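Glycoside hydrolase (PDB 6ORH) probably hydrolyses alpha-L-fucosidic linkages as a glycoside hydrolase family 29 enzyme, taking part in the breakdown of fucosylated host carbohydrate antigens. Local coordinates at residues A[48-53]-A[96-101]; A[59-64]-A[114-119]. The protein carries 2 engineered substitutions. All coordinates share one frame; numbering follows the deposited sequence.

Interaction 1: A[48-53]-A[96-101]; sequences RFNPSQ and SPWRRG. With EDO (1,2-ethanediol), chain J; EDO (1,2-ethanediol), chain H.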
ATOM      1  N   ARG A  48     -15.427  31.633 -27.124  1.00 25.35           N
ATOM      2  CA  ARG A  48     -15.927  31.186 -25.827  1.00 24.66           C
ATOM      3  C   ARG A  48     -14.879  31.406 -24.724  1.00 23.32           C
ATOM      4  O   ARG A  48     -15.215  31.390 -23.540  1.00 24.55           O
ATOM      5  CB  ARG A  48     -16.360  29.715 -25.883  1.00 28.97           C
ATOM      6  CG  ARG A  48     -17.567  29.431 -26.772  1.00 32.81           C
ATOM      7  CD  ARG A  48     -18.883  29.392 -26.023  1.00 33.25           C
ATOM      8  NE  ARG A  48     -18.973  28.297 -25.060  1.00 34.03           N
ATOM      9  CZ  ARG A  48     -19.411  27.069 -25.344  1.00 36.35           C
ATOM     10  NH1 ARG A  48     -19.812  26.772 -26.564  1.00 36.14           N
ATOM     11  NH2 ARG A  48     -19.449  26.138 -24.407  1.00 36.33           N
ATOM     12  N   PHE A  49     -13.619  31.624 -25.116  1.00 21.47           N
ATOM     13  CA  PHE A  49     -12.543  31.791 -24.137  1.00 20.89           C
ATOM     14  C   PHE A  49     -12.500  33.250 -23.667  1.00 19.40           C
ATOM     15  O   PHE A  49     -11.797  34.076 -24.268  1.00 19.36           O
ATOM     16  CB  PHE A  49     -11.191  31.329 -24.712  1.00 20.54           C
ATOM     17  CG  PHE A  49     -10.081  31.334 -23.693  1.00 18.90           C
ATOM     18  CD1 PHE A  49      -9.999  30.327 -22.730  1.00 18.88           C
ATOM     19  CD2 PHE A  49      -9.173  32.385 -23.642  1.00 19.28           C
ATOM     20  CE1 PHE A  49      -9.027  30.390 -21.736  1.00 20.29           C
ATOM     21  CE2 PHE A  49      -8.169  32.417 -22.682  1.00 18.74           C
ATOM     22  CZ  PHE A  49      -8.096  31.404 -21.742  1.00 17.84           C
ATOM     23  N   ASN A  50     -13.199  33.544 -22.557  1.00 20.86           N
ATOM     24  CA  ASN A  50     -13.252  34.905 -22.026  1.00 21.84           C
ATOM     25  C   ASN A  50     -13.352  34.931 -20.499  1.00 20.94           C
ATOM     26  O   ASN A  50     -14.358  35.337 -19.920  1.00 20.80           O
ATOM     27  CB  ASN A  50     -14.286  35.809 -22.709  1.00 28.80           C
ATOM     28  CG  ASN A  50     -14.141  37.251 -22.263  1.00 30.43           C
ATOM     29  OD1 ASN A  50     -13.106  37.658 -21.710  1.00 34.79           O
ATOM     30  ND2 ASN A  50     -15.186  38.029 -22.472  1.00 39.70           N
ATOM     31  N   PRO A  51     -12.294  34.514 -19.774  1.00 17.73           N
ATOM     32  CA  PRO A  51     -12.250  34.664 -18.313  1.00 18.31           C
ATOM     33  C   PRO A  51     -11.943  36.099 -17.865  1.00 22.22           C
ATOM     34  O   PRO A  51     -10.787  36.448 -17.522  1.00 21.96           O
ATOM     35  CB  PRO A  51     -11.068  33.761 -17.933  1.00 17.62           C
ATOM     36  CG  PRO A  51     -10.146  33.877 -19.151  1.00 15.26           C
ATOM     37  CD  PRO A  51     -11.083  33.889 -20.342  1.00 16.38           C
ATOM     38  N   SER A  52     -12.989  36.927 -17.802  1.00 24.08           N
ATOM     39  CA  SER A  52     -12.780  38.360 -17.631  1.00 22.85           C
ATOM     40  C   SER A  52     -12.288  38.720 -16.229  1.00 26.24           C
ATOM     41  O   SER A  52     -11.709  39.796 -16.044  1.00 28.76           O
ATOM     42  CB  SER A  52     -14.017  39.144 -17.966  1.00 25.20           C
ATOM     43  OG  SER A  52     -15.089  38.692 -17.156  1.00 27.91           O
ATOM     44  N   GLN A  53     -12.456  37.815 -15.259  1.00 18.07           N
ATOM     45  CA  GLN A  53     -11.989  38.148 -13.921  1.00 16.80           C
ATOM     46  C   GLN A  53     -10.639  37.491 -13.617  1.00 16.00           C
ATOM     47  O   GLN A  53     -10.225  37.481 -12.446  1.00 16.25           O
ATOM     48  CB  GLN A  53     -13.008  37.687 -12.881  1.00 16.24           C
ATOM     49  CG  GLN A  53     -14.281  38.539 -12.891  1.00 17.46           C
ATOM     50  CD  GLN A  53     -15.384  37.816 -12.161  1.00 17.33           C
ATOM     51  OE1 GLN A  53     -15.480  37.857 -10.935  1.00 19.91           O
ATOM     52  NE2 GLN A  53     -16.219  37.103 -12.894  1.00 17.96           N
ATOM     53  N   SER A  96      -9.094  35.290 -29.410  1.00 19.42           N
ATOM     54  CA  SER A  96     -10.114  35.215 -28.381  1.00 20.02           C
ATOM     55  C   SER A  96     -10.443  36.630 -27.900  1.00 20.27           C
ATOM     56  O   SER A  96      -9.648  37.539 -28.088  1.00 20.88           O
ATOM     57  CB  SER A  96      -9.683  34.333 -27.236  1.00 21.74           C
ATOM     58  OG  SER A  96      -8.912  35.059 -26.287  1.00 23.20           O
ATOM     59  N   PRO A  97     -11.626  36.869 -27.304  1.00 19.59           N
ATOM     60  CA  PRO A  97     -11.934  38.197 -26.767  1.00 20.20           C
ATOM     61  C   PRO A  97     -11.235  38.536 -25.460  1.00 20.46           C
ATOM     62  O   PRO A  97     -11.259  39.686 -25.019  1.00 21.93           O
ATOM     63  CB  PRO A  97     -13.448  38.190 -26.563  1.00 21.54           C
ATOM     64  CG  PRO A  97     -13.847  36.730 -26.514  1.00 23.58           C
ATOM     65  CD  PRO A  97     -12.758  35.940 -27.211  1.00 20.30           C
ATOM     66  N   TRP A  98     -10.620  37.529 -24.828  1.00 18.08           N
ATOM     67  CA  TRP A  98      -9.934  37.793 -23.573  1.00 18.36           C
ATOM     68  C   TRP A  98      -8.889  38.891 -23.804  1.00 17.88           C
ATOM     69  O   TRP A  98      -8.122  38.804 -24.754  1.00 17.31           O
ATOM     70  CB  TRP A  98      -9.271  36.475 -23.112  1.00 18.02           C
ATOM     71  CG  TRP A  98      -8.525  36.582 -21.815  1.00 17.65           C
ATOM     72  CD1 TRP A  98      -9.035  36.996 -20.625  1.00 18.40           C
ATOM     73  CD2 TRP A  98      -7.145  36.244 -21.567  1.00 16.90           C
ATOM     74  NE1 TRP A  98      -8.070  36.972 -19.653  1.00 18.70           N
ATOM     75  CE2 TRP A  98      -6.904  36.499 -20.198  1.00 18.44           C
ATOM     76  CE3 TRP A  98      -6.099  35.765 -22.361  1.00 17.90           C
ATOM     77  CZ2 TRP A  98      -5.646  36.321 -19.621  1.00 18.08           C
ATOM     78  CZ3 TRP A  98      -4.860  35.545 -21.783  1.00 16.27           C
ATOM     79  CH2 TRP A  98      -4.643  35.814 -20.426  1.00 16.68           C
ATOM     80  N   ARG A  99      -8.839  39.914 -22.924  1.00 18.77           N
ATOM     81  CA  ARG A  99      -7.871  41.011 -23.050  1.00 19.73           C
ATOM     82  C   ARG A  99      -7.901  41.640 -24.451  1.00 18.38           C
ATOM     83  O   ARG A  99      -6.887  42.149 -24.940  1.00 20.59           O
ATOM     84  CB  ARG A  99      -6.453  40.560 -22.692  1.00 19.41           C
ATOM     85  CG  ARG A  99      -6.361  39.763 -21.398  1.00 19.33           C
ATOM     86  CD  ARG A  99      -6.348  40.660 -20.179  1.00 20.88           C
ATOM     87  NE  ARG A  99      -5.894  39.916 -19.007  1.00 20.73           N
ATOM     88  CZ  ARG A  99      -6.622  39.728 -17.909  1.00 23.04           C
ATOM     89  NH1 ARG A  99      -7.837  40.242 -17.811  1.00 27.44           N
ATOM     90  NH2 ARG A  99      -6.129  39.035 -16.888  1.00 23.96           N
ATOM     91  N   ARG A 100      -9.074  41.597 -25.093  0.50 21.40           N
ATOM     92  CA  ARG A 100      -9.289  42.107 -26.445  0.50 22.77           C
ATOM     93  C   ARG A 100      -8.263  41.564 -27.435  0.50 22.77           C
ATOM     94  O   ARG A 100      -7.780  42.295 -28.303  0.50 23.20           O
ATOM     95  CB  ARG A 100      -9.267  43.639 -26.481  0.50 26.57           C
ATOM     96  CG  ARG A 100     -10.625  44.266 -26.752  0.50 30.84           C
ATOM     97  CD  ARG A 100     -10.646  45.679 -26.191  0.50 31.06           C
ATOM     98  NE  ARG A 100      -9.892  45.724 -24.944  0.50 32.46           N
ATOM     99  CZ  ARG A 100     -10.012  46.686 -24.035  0.50 30.23           C
ATOM    100  NH1 ARG A 100     -10.854  47.683 -24.254  0.50 27.22           N
ATOM    101  NH2 ARG A 100      -9.313  46.641 -22.915  0.50 24.59           N
ATOM    102  N   GLY A 101      -7.945  40.271 -27.311  1.00 19.43           N
ATOM    103  CA  GLY A 101      -7.058  39.620 -28.247  1.00 19.07           C
ATOM    104  C   GLY A 101      -5.573  39.805 -27.938  1.00 18.10           C
ATOM    105  O   GLY A 101      -4.751  39.237 -28.644  1.00 18.61           O
TER
HETATM  106  C1  EDO J 510      -8.343  41.003 -14.522  1.00 39.22           C
HETATM  107  O1  EDO J 510      -8.860  39.981 -15.322  1.00 30.71           O
HETATM  108  C2  EDO J 510      -9.469  41.851 -14.153  1.00 42.33           C
HETATM  109  O2  EDO J 510     -10.168  42.144 -15.340  1.00 45.58           O
HETATM  110  C1  EDO H 508     -15.884  36.367  -8.187  1.00 25.14           C
HETATM  111  O1  EDO H 508     -15.941  35.735  -9.481  1.00 23.10           O
HETATM  112  C2  EDO H 508     -17.089  36.104  -7.371  1.00 25.79           C
HETATM  113  O2  EDO H 508     -18.315  36.327  -8.055  1.00 27.29           O
HETATM  114  O   HOH W   1     -11.233  40.113 -21.216  1.00 35.89           O

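Interaction 2: A[59-64]-A[114-119]; sequences WVRVLK and TEFDMD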
ATOM      1  N   TRP A  59      -3.531  33.237  -8.338  1.00 14.23           N
ATOM      2  CA  TRP A  59      -3.180  31.823  -8.416  1.00 13.20           C
ATOM      3  C   TRP A  59      -1.831  31.634  -7.734  1.00 13.99           C
ATOM      4  O   TRP A  59      -1.665  30.760  -6.881  1.00 12.67           O
ATOM      5  CB  TRP A  59      -3.061  31.341  -9.866  1.00 13.21           C
ATOM      6  CG  TRP A  59      -4.259  31.526 -10.750  1.00 13.62           C
ATOM      7  CD1 TRP A  59      -5.523  31.945 -10.415  1.00 14.31           C
ATOM      8  CD2 TRP A  59      -4.263  31.281 -12.166  1.00 13.07           C
ATOM      9  NE1 TRP A  59      -6.303  31.975 -11.549  1.00 14.14           N
ATOM     10  CE2 TRP A  59      -5.554  31.571 -12.634  1.00 13.94           C
ATOM     11  CE3 TRP A  59      -3.290  30.832 -13.090  1.00 13.53           C
ATOM     12  CZ2 TRP A  59      -5.895  31.436 -13.983  1.00 13.25           C
ATOM     13  CZ3 TRP A  59      -3.636  30.684 -14.417  1.00 13.10           C
ATOM     14  CH2 TRP A  59      -4.921  31.007 -14.869  1.00 13.88           C
ATOM     15  N   VAL A  60      -0.850  32.467  -8.134  1.00 13.20           N
ATOM     16  CA  VAL A  60       0.489  32.309  -7.591  1.00 13.53           C
ATOM     17  C   VAL A  60       0.522  32.605  -6.088  1.00 14.83           C
ATOM     18  O   VAL A  60       1.164  31.856  -5.340  1.00 14.27           O
ATOM     19  CB  VAL A  60       1.500  33.175  -8.365  1.00 13.84           C
ATOM     20  CG1 VAL A  60       2.883  33.129  -7.704  1.00 14.01           C
ATOM     21  CG2 VAL A  60       1.559  32.765  -9.835  1.00 13.36           C
ATOM     22  N   ARG A  61      -0.155  33.686  -5.645  1.00 14.74           N
ATOM     23  CA  ARG A  61      -0.102  34.061  -4.228  1.00 14.34           C
ATOM     24  C   ARG A  61      -0.616  32.909  -3.355  1.00 14.02           C
ATOM     25  O   ARG A  61       0.028  32.533  -2.372  1.00 14.49           O
ATOM     26  CB  ARG A  61      -0.916  35.336  -3.966  1.00 14.19           C
ATOM     27  CG  ARG A  61      -0.870  35.754  -2.495  1.00 14.07           C
ATOM     28  CD  ARG A  61      -1.742  36.984  -2.239  1.00 14.67           C
ATOM     29  NE  ARG A  61      -3.173  36.722  -2.368  1.00 14.35           N
ATOM     30  CZ  ARG A  61      -3.941  36.156  -1.421  1.00 15.50           C
ATOM     31  NH1 ARG A  61      -3.415  35.811  -0.246  1.00 17.09           N
ATOM     32  NH2 ARG A  61      -5.222  35.949  -1.662  1.00 15.93           N
ATOM     33  N   VAL A  62      -1.762  32.340  -3.715  1.00 13.76           N
ATOM     34  CA  VAL A  62      -2.367  31.288  -2.912  1.00 14.62           C
ATOM     35  C   VAL A  62      -1.457  30.062  -2.929  1.00 15.26           C
ATOM     36  O   VAL A  62      -1.198  29.464  -1.887  1.00 15.44           O
ATOM     37  CB  VAL A  62      -3.803  30.961  -3.352  1.00 14.54           C
ATOM     38  CG1 VAL A  62      -4.278  29.634  -2.767  1.00 14.47           C
ATOM     39  CG2 VAL A  62      -4.742  32.080  -2.887  1.00 14.97           C
ATOM     40  N   LEU A  63      -0.935  29.715  -4.109  1.00 14.53           N
ATOM     41  CA  LEU A  63      -0.024  28.565  -4.139  1.00 14.69           C
ATOM     42  C   LEU A  63       1.231  28.799  -3.289  1.00 14.91           C
ATOM     43  O   LEU A  63       1.686  27.889  -2.602  1.00 14.72           O
ATOM     44  CB  LEU A  63       0.325  28.234  -5.596  1.00 13.58           C
ATOM     45  CG  LEU A  63      -0.845  27.750  -6.445  1.00 13.95           C
ATOM     46  CD1 LEU A  63      -0.429  27.638  -7.914  1.00 13.99           C
ATOM     47  CD2 LEU A  63      -1.392  26.428  -5.906  1.00 13.61           C
ATOM     48  N   LYS A  64       1.798  30.009  -3.344  0.50 14.36           N
ATOM     49  CA  LYS A  64       2.994  30.323  -2.574  0.50 14.56           C
ATOM     50  C   LYS A  64       2.669  30.203  -1.088  0.50 15.47           C
ATOM     51  O   LYS A  64       3.407  29.565  -0.329  0.50 15.32           O
ATOM     52  CB  LYS A  64       3.472  31.748  -2.867  0.50 14.84           C
ATOM     53  CG  LYS A  64       4.789  32.138  -2.208  0.50 15.40           C
ATOM     54  CD  LYS A  64       6.006  31.472  -2.831  0.50 14.80           C
ATOM     55  CE  LYS A  64       7.312  31.981  -2.255  0.50 15.15           C
ATOM     56  NZ  LYS A  64       8.496  31.437  -2.943  0.50 12.39           N
ATOM     57  N   THR A 114       7.509  35.364 -10.979  1.00 15.23           N
ATOM     58  CA  THR A 114       8.767  36.052 -10.727  1.00 16.19           C
ATOM     59  C   THR A 114       8.687  36.849  -9.411  1.00 16.69           C
ATOM     60  O   THR A 114       9.598  36.790  -8.564  1.00 17.08           O
ATOM     61  CB  THR A 114       9.129  36.904 -11.939  1.00 16.13           C
ATOM     62  OG1 THR A 114       9.298  36.009 -13.055  1.00 15.53           O
ATOM     63  CG2 THR A 114      10.393  37.704 -11.723  1.00 18.04           C
ATOM     64  N   GLU A 115       7.562  37.540  -9.229  1.00 16.91           N
ATOM     65  CA  GLU A 115       7.367  38.341  -8.021  1.00 16.53           C
ATOM     66  C   GLU A 115       7.459  37.480  -6.761  1.00 17.79           C
ATOM     67  O   GLU A 115       8.092  37.872  -5.759  1.00 18.73           O
ATOM     68  CB  GLU A 115       6.019  39.054  -8.096  1.00 17.26           C
ATOM     69  CG  GLU A 115       5.770  39.919  -6.864  1.00 20.15           C
ATOM     70  CD  GLU A 115       4.398  40.550  -6.752  1.00 21.96           C
ATOM     71  OE1 GLU A 115       3.577  40.424  -7.675  1.00 21.02           O
ATOM     72  OE2 GLU A 115       4.171  41.197  -5.706  1.00 25.02           O
ATOM     73  N   PHE A 116       6.875  36.278  -6.821  1.00 15.16           N
ATOM     74  CA  PHE A 116       6.767  35.398  -5.663  1.00 15.99           C
ATOM     75  C   PHE A 116       7.908  34.379  -5.589  1.00 15.67           C
ATOM     76  O   PHE A 116       7.924  33.547  -4.675  1.00 17.18           O
ATOM     77  CB  PHE A 116       5.401  34.703  -5.653  1.00 17.25           C
ATOM     78  CG  PHE A 116       4.293  35.583  -5.133  1.00 17.75           C
ATOM     79  CD1 PHE A 116       3.614  36.451  -5.978  1.00 17.79           C
ATOM     80  CD2 PHE A 116       3.935  35.541  -3.791  1.00 17.34           C
ATOM     81  CE1 PHE A 116       2.605  37.277  -5.497  1.00 18.56           C
ATOM     82  CE2 PHE A 116       2.900  36.339  -3.316  1.00 16.99           C
ATOM     83  CZ  PHE A 116       2.254  37.210  -4.169  1.00 17.93           C
ATOM     84  N   ASP A 117       8.861  34.440  -6.541  1.00 15.63           N
ATOM     85  CA  ASP A 117       9.922  33.438  -6.615  1.00 16.24           C
ATOM     86  C   ASP A 117       9.304  32.038  -6.598  1.00 15.17           C
ATOM     87  O   ASP A 117       9.697  31.158  -5.834  1.00 16.03           O
ATOM     88  CB  ASP A 117      10.949  33.589  -5.486  1.00 17.86           C
ATOM     89  CG  ASP A 117      12.210  32.773  -5.721  1.00 20.53           C
ATOM     90  OD1 ASP A 117      12.484  32.432  -6.897  1.00 19.82           O
ATOM     91  OD2 ASP A 117      12.891  32.437  -4.715  1.00 22.13           O
ATOM     92  N   MET A 118       8.316  31.850  -7.483  1.00 13.45           N
ATOM     93  CA  MET A 118       7.652  30.574  -7.713  1.00 12.86           C
ATOM     94  C   MET A 118       8.266  29.955  -8.965  1.00 12.51           C
ATOM     95  O   MET A 118       8.198  30.542 -10.041  1.00 13.59           O
ATOM     96  CB  MET A 118       6.157  30.792  -7.967  1.00 13.43           C
ATOM     97  CG  MET A 118       5.407  29.521  -8.346  1.00 14.36           C
ATOM     98  SD  MET A 118       5.230  28.327  -7.051  1.00 16.17           S
ATOM     99  CE  MET A 118       3.960  29.102  -6.044  1.00 15.92           C
ATOM    100  N   ASP A 119       8.947  28.807  -8.817  1.00 12.78           N
ATOM    101  CA  ASP A 119       9.503  28.168 -10.004  1.00 13.37           C
ATOM    102  C   ASP A 119       8.395  27.787 -10.977  1.00 13.12           C
ATOM    103  O   ASP A 119       7.241  27.554 -10.571  1.00 13.66           O
ATOM    104  CB  ASP A 119      10.337  26.944  -9.637  1.00 13.83           C
ATOM    105  CG  ASP A 119      11.637  27.318  -8.932  1.00 16.39           C
ATOM    106  OD1 ASP A 119      12.066  28.488  -8.959  1.00 17.66           O
ATOM    107  OD2 ASP A 119      12.219  26.419  -8.351  1.00 21.12           O
TER
HETATM  108  O   HOH W   2      10.952  30.542  -2.712  1.00 44.63           O

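Interaction 1: A[48-53]-A[96-101]
Phe49 and Pro51 both pack against the indole of Trp98. With CG anti to the backbone N (chi1 -173°), beside the carbonyl carbon, the Phe49 ring lies alongside Trp98 and turns its edge toward the indole face. This offset edge-to-face pair has planes at 79° and centroids 5.7 Å apart for the five-membered ring. The closest carbons are Phe49 CE2 and Trp98 CE3 at 3.9 Å. Pro51 makes a CH-pi contact, its CG 3.9 Å from the centroid of the Trp98 five-membered ring. On the opposite face of the indole lies Arg99 CG. Phe49 O is buried with no polar partner, facing Pro97 CD at 3.6 Å.

Both segments lie in loops of the TIM-barrel domain, 48-53 between helices 31-35 and 56-65, and 96-101 between strand 70-74 and helix 105-116, away from the glycan pockets. Water 1 bridges them, donating to Asn50 OD1 and accepting from Arg99 N at 2.9 Å. An ethanediol, probably from the crystallisation liquor, joins them again: Arg99 NH1 donates to its O1 at 2.7 Å, and its O2 donates to Ser52 O. Arg99 NE also salt-bridges Glu108, and NH2 bonds Leu54 O. Ser96 OG bonds Val93 O and receives a weak bond from Trp98 N.

Interaction 2: A[59-64]-A[114-119]
Phe116 lies against Val60, Arg61 and Lys64, where two neighbouring outer helices of the TIM barrel meet: helix 56-65 and the C-terminal end of helix 105-116. That end closes in a Schellman motif, with Asp117 at positive phi and its N bonded back to Thr114 O at 3.2 Å.

Lys64 serves this helix end in one of its two deposited conformers. CG stands anti to the backbone N (chi1 -175°), which carries the start of the chain past the Phe116 ring, CG 3.8 Å from CD2; a bend at chi2 (72°) follows. In this conformer NZ makes a weak hydrogen bond to Asp117 O at 3.1 Å. A second weak bond, from NZ to Phe116 O at 2.8 Å, is doubtful, because Lys64 CE crowds the same oxygen at 2.9 Å. NZ also donates to water 2, which in turn reaches Asp117 OD2 only weakly. A positive charge placed as in this conformer would be expected to suit the carbonyl-rich end of the helix. Asp117 OD1 has its partner in Asn161 ND2.

The rest of the contact is apolar. Arg61 CA sits over one face of the Phe116 ring, toward the rim, and Arg61 CB touches CZ; the guanidinium of Arg61 leads away to salt bridges with Glu58 and Glu65 on its own helix. Val60 CG1 meets Phe116 CB at 3.6 Å and touches Met118 CB. Met118 brings its methyl against Leu63 CB at 3.8 Å; the same CE lies 3.6 Å from Lys64 N, whose hydrogen bond goes to Val60 O.

How the interactions relate
The two contacts interleave along the chain: it visits one side of each (48-53, then 59-64), passes through strand 70-74, and then reaches the other sides (96-101, then 114-119). Interaction 1 joins the loops leading into helices 56-65 and 105-116. Interaction 2 joins helix 56-65, from Val60 to Lys64, to the C-terminal end of helix 105-116 and the turn after it. The centres are 23 Å apart and the nearest atoms about 7 Å, with no touch between them. Leu105, at the start of helix 105-116, meets both Trp98 and Trp59. The two helices thus meet directly in interaction 2, and the loops before them meet in interaction 1, both away from the glycan pockets.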